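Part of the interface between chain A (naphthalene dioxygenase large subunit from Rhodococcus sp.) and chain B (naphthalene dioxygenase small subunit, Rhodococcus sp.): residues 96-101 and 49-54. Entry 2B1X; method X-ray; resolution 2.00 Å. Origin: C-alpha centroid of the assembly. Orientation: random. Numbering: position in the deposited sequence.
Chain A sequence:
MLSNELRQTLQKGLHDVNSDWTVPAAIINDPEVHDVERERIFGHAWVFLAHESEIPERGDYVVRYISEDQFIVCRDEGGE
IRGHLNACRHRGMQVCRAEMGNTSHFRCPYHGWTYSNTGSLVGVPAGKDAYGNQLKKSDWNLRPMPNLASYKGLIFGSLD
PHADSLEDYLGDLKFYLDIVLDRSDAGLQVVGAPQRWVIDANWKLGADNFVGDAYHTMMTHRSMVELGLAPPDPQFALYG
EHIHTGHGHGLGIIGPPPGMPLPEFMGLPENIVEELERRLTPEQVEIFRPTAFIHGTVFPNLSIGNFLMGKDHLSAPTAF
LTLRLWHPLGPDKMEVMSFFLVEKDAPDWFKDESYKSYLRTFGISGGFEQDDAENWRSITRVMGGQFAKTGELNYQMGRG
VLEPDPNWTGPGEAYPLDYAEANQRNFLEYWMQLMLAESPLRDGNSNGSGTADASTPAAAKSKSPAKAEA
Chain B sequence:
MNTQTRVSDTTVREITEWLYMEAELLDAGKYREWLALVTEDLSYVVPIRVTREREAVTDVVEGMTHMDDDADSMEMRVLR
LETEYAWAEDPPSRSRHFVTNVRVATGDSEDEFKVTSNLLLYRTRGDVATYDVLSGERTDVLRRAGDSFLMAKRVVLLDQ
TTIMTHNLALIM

Chain A (96-101) CRAEMG
Chain B (49-54) RVTRER

Two largely irregular segments meet here, one from the large subunit and one from the small subunit of naphthalene dioxygenase. Chain A is loop until A:Met100 and A:Gly101, where a strand begins; across from it, B:Val50 to B:Arg54 are loop. The end-to-end directions of the touching parts, A:Arg97 to A:Met100 and B:Val50 to B:Glu53, lie 120° apart. The register is set by A:Ala98 CA and B:Arg52 CA, 4.7 Å from each other, and the two stretches together bury 398 Å².

Hydrogen bonding is concentrated on one pair of residues, A:Glu99 and B:Thr51. The backbone A:Glu99 N donates to B:Thr51 O at 3.0 Å, with a nearly straight N-H...O angle of 169°. In return, the A:Glu99 carboxylate receives two bonds on one oxygen: B:Thr51 N donates to A:Glu99 OE2 at 3.0 Å and 159°, and B:Thr51 OG1 donates to the same A:Glu99 OE2 at 2.7 Å. Thus both the amide and the carbonyl of B:Thr51 are satisfied by a single residue. A:Glu99 has phi/psi of -87/-19 and B:Thr51 -62/130. Both CA-to-CB bonds point toward the opposing stretch. The glutamate takes chi1 m (-66°) and chi2 t (174°), with chi3 at 41°, an extended arm that carries the carboxylate to the threonine; chi1 m (-54°) in B:Thr51 places its hydroxyl at that carboxylate. Glutamate suits a buried site here because its charge is met by donors, and threonine supplies a hydroxyl beside its own amide.

The threonine also offers a methyl group, and B:Thr51 CG2 packs 3.6 Å from A:Arg97 O. A:Arg97, at phi/psi -104/6, contributes this backbone oxygen, while its side chain comes no nearer to the chain B stretch than A:Arg97 CB to B:Thr51 CG2, 6.0 Å, and is hydrogen-bonded elsewhere in the structure. A:Ala98 (-89/162) is buried, and its small side chain fits close against the opposing backbone: A:Ala98 CB lies 3.4 Å from B:Thr51 O and 4.0 Å from B:Arg52 CA.

An apolar contact joins A:Met100 and B:Val50. The methionine backbone is extended (-171/166), and its CB points sideways, but chi1 p (53°), chi2 t (-179°) and chi3 -135° bring the terminal methyl nearer, so that A:Met100 CE touches B:Val50 CG2 at 3.6 Å. A long, flexible thioether is well suited to reach a compact branched partner. The CA-to-CB bond of B:Val50 (-127/147, chi1 m) points toward the chain A stretch, and the residue also borders the glutamate, with A:Glu99 OE1 3.9 Å from B:Val50 CA.

The side chains of B:Arg52 and B:Glu53 complete the contact without hydrogen bonds across it; both are long enough for their ends to approach although CA-to-CB does not point at chain A's stretch. In B:Arg52 (-141/157) that bond points away, yet chi1 m, chi2 t, chi3 p and chi4 -147° leave B:Arg52 NE 4.0 Å from A:Met100 O. B:Glu53 (-56/154, chi1 p, chi2 -94°, chi3 34°) sets out sideways, and its end comes nearer, with B:Glu53 OE1 3.9 Å from A:Ala98 CB.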

ATOM      1  N   CYS A  96      14.959  -4.336 -21.708  1.00 16.97           N
ATOM      2  CA  CYS A  96      15.973  -3.691 -20.889  1.00 18.81           C
ATOM      3  C   CYS A  96      15.356  -3.398 -19.529  1.00 17.49           C
ATOM      4  O   CYS A  96      14.385  -2.656 -19.455  1.00 18.01           O
ATOM      5  CB  CYS A  96      16.441  -2.416 -21.591  1.00 19.51           C
ATOM      6  SG  CYS A  96      17.569  -1.514 -20.575  1.00 32.04           S
ATOM      7  N   ARG A  97      15.858  -4.034 -18.467  1.00 16.89           N
ATOM      8  CA  ARG A  97      15.337  -3.799 -17.117  1.00 16.80           C
ATOM      9  C   ARG A  97      16.249  -2.905 -16.242  1.00 17.02           C
ATOM     10  O   ARG A  97      15.927  -2.672 -15.048  1.00 16.96           O
ATOM     11  CB  ARG A  97      14.997  -5.112 -16.397  1.00 16.59           C
ATOM     12  CG  ARG A  97      13.660  -5.754 -16.738  1.00 14.89           C
ATOM     13  CD  ARG A  97      13.571  -7.290 -16.368  1.00 15.28           C
ATOM     14  NE  ARG A  97      14.763  -8.023 -16.831  1.00 14.16           N
ATOM     15  CZ  ARG A  97      15.532  -8.860 -16.115  1.00 14.56           C
ATOM     16  NH1 ARG A  97      15.272  -9.200 -14.836  1.00 13.24           N
ATOM     17  NH2 ARG A  97      16.627  -9.338 -16.695  1.00 14.21           N
ATOM     18  N   ALA A  98      17.325  -2.359 -16.837  1.00 16.16           N
ATOM     19  CA  ALA A  98      18.172  -1.352 -16.185  1.00 15.67           C
ATOM     20  C   ALA A  98      17.629   0.064 -16.476  1.00 16.03           C
ATOM     21  O   ALA A  98      16.855   0.233 -17.404  1.00 17.84           O
ATOM     22  CB  ALA A  98      19.612  -1.477 -16.665  1.00 14.44           C
ATOM     23  N   GLU A  99      18.035   1.064 -15.702  1.00 15.02           N
ATOM     24  CA  GLU A  99      17.549   2.432 -15.889  1.00 15.01           C
ATOM     25  C   GLU A  99      18.406   3.185 -16.915  1.00 14.53           C
ATOM     26  O   GLU A  99      17.984   4.169 -17.494  1.00 14.64           O
ATOM     27  CB  GLU A  99      17.531   3.182 -14.545  1.00 14.49           C
ATOM     28  CG  GLU A  99      16.514   2.597 -13.571  1.00 15.15           C
ATOM     29  CD  GLU A  99      16.555   3.199 -12.164  1.00 15.01           C
ATOM     30  OE1 GLU A  99      16.713   4.427 -12.033  1.00 17.73           O
ATOM     31  OE2 GLU A  99      16.363   2.437 -11.188  1.00 14.92           O
ATOM     32  N   MET A 100      19.601   2.666 -17.140  1.00 14.90           N
ATOM     33  CA  MET A 100      20.576   3.232 -18.071  1.00 15.80           C
ATOM     34  C   MET A 100      21.736   2.265 -18.241  1.00 15.41           C
ATOM     35  O   MET A 100      21.875   1.304 -17.464  1.00 14.90           O
ATOM     36  CB  MET A 100      21.068   4.608 -17.591  1.00 15.84           C
ATOM     37  CG  MET A 100      21.603   4.636 -16.180  1.00 19.59           C
ATOM     38  SD  MET A 100      22.136   6.320 -15.649  1.00 23.21           S
ATOM     39  CE  MET A 100      23.570   5.894 -14.944  1.00 27.56           C
ATOM     40  N   GLY A 101      22.563   2.500 -19.262  1.00 15.10           N
ATOM     41  CA  GLY A 101      23.660   1.600 -19.568  1.00 14.82           C
ATOM     42  C   GLY A 101      24.209   1.810 -20.969  1.00 14.41           C
ATOM     43  O   GLY A 101      23.916   2.803 -21.628  1.00 14.53           O
TER
ATOM     44  N   ARG B  49      21.374   6.149  -6.738  1.00 11.76           N
ATOM     45  CA  ARG B  49      21.602   4.844  -7.338  1.00 12.30           C
ATOM     46  C   ARG B  49      20.622   4.662  -8.493  1.00 12.17           C
ATOM     47  O   ARG B  49      19.510   5.186  -8.442  1.00 11.47           O
ATOM     48  CB  ARG B  49      21.318   3.736  -6.308  1.00 12.26           C
ATOM     49  CG  ARG B  49      22.305   3.713  -5.166  1.00 13.56           C
ATOM     50  CD  ARG B  49      22.028   2.676  -4.120  1.00 15.82           C
ATOM     51  NE  ARG B  49      22.452   1.400  -4.642  1.00 16.08           N
ATOM     52  CZ  ARG B  49      22.341   0.229  -4.032  1.00 16.07           C
ATOM     53  NH1 ARG B  49      21.831   0.152  -2.815  1.00 17.83           N
ATOM     54  NH2 ARG B  49      22.749  -0.864  -4.669  1.00 14.59           N
ATOM     55  N   VAL B  50      21.053   3.905  -9.506  1.00 11.79           N
ATOM     56  CA  VAL B  50      20.219   3.504 -10.626  1.00 12.21           C
ATOM     57  C   VAL B  50      20.290   1.980 -10.798  1.00 12.80           C
ATOM     58  O   VAL B  50      21.325   1.386 -10.551  1.00 12.99           O
ATOM     59  CB  VAL B  50      20.603   4.238 -11.942  1.00 12.16           C
ATOM     60  CG1 VAL B  50      20.369   5.798 -11.803  1.00 13.74           C
ATOM     61  CG2 VAL B  50      22.069   3.974 -12.339  1.00 13.15           C
ATOM     62  N   THR B  51      19.187   1.364 -11.235  1.00 12.64           N
ATOM     63  CA  THR B  51      19.180  -0.071 -11.532  1.00 12.67           C
ATOM     64  C   THR B  51      20.164  -0.393 -12.665  1.00 13.43           C
ATOM     65  O   THR B  51      20.129   0.227 -13.728  1.00 12.94           O
ATOM     66  CB  THR B  51      17.761  -0.540 -11.942  1.00 12.23           C
ATOM     67  OG1 THR B  51      16.807  -0.171 -10.934  1.00 10.90           O
ATOM     68  CG2 THR B  51      17.694  -2.090 -11.993  1.00 10.65           C
ATOM     69  N   ARG B  52      21.025  -1.381 -12.447  1.00 14.48           N
ATOM     70  CA  ARG B  52      21.975  -1.818 -13.471  1.00 15.17           C
ATOM     71  C   ARG B  52      22.129  -3.325 -13.460  1.00 15.73           C
ATOM     72  O   ARG B  52      21.877  -3.983 -12.433  1.00 14.46           O
ATOM     73  CB  ARG B  52      23.334  -1.151 -13.260  1.00 14.98           C
ATOM     74  CG  ARG B  52      23.236   0.351 -13.306  1.00 16.98           C
ATOM     75  CD  ARG B  52      24.433   1.083 -13.748  1.00 21.47           C
ATOM     76  NE  ARG B  52      24.996   0.582 -15.000  1.00 23.36           N
ATOM     77  CZ  ARG B  52      26.292   0.611 -15.251  1.00 23.65           C
ATOM     78  NH1 ARG B  52      27.117   1.106 -14.340  1.00 21.44           N
ATOM     79  NH2 ARG B  52      26.762   0.152 -16.397  1.00 22.86           N
ATOM     80  N   GLU B  53      22.560  -3.883 -14.584  1.00 16.54           N
ATOM     81  CA  GLU B  53      22.898  -5.311 -14.608  1.00 18.92           C
ATOM     82  C   GLU B  53      23.951  -5.633 -13.550  1.00 19.14           C
ATOM     83  O   GLU B  53      24.727  -4.770 -13.127  1.00 18.29           O
ATOM     84  CB  GLU B  53      23.341  -5.787 -16.010  1.00 19.64           C
ATOM     85  CG  GLU B  53      24.544  -5.041 -16.586  1.00 24.14           C
ATOM     86  CD  GLU B  53      24.138  -3.868 -17.477  1.00 31.19           C
ATOM     87  OE1 GLU B  53      23.099  -3.214 -17.187  1.00 31.83           O
ATOM     88  OE2 GLU B  53      24.860  -3.596 -18.473  1.00 33.42           O
ATOM     89  N   ARG B  54      23.944  -6.886 -13.104  1.00 20.79           N
ATOM     90  CA  ARG B  54      24.854  -7.379 -12.074  1.00 22.32           C
ATOM     91  C   ARG B  54      26.322  -7.119 -12.468  1.00 23.11           C
ATOM     92  O   ARG B  54      27.184  -6.886 -11.606  1.00 22.92           O
ATOM     93  CB  ARG B  54      24.586  -8.880 -11.887  1.00 23.25           C
ATOM     94  CG  ARG B  54      25.353  -9.595 -10.783  1.00 25.58           C
ATOM     95  CD  ARG B  54      24.606 -10.785 -10.162  1.00 29.46           C
ATOM     96  NE  ARG B  54      24.628 -10.601  -8.719  1.00 34.28           N
ATOM     97  CZ  ARG B  54      23.586 -10.591  -7.896  1.00 34.06           C
ATOM     98  NH1 ARG B  54      22.342 -10.833  -8.305  1.00 31.80           N
ATOM     99  NH2 ARG B  54      23.818 -10.362  -6.618  1.00 37.96           N
TER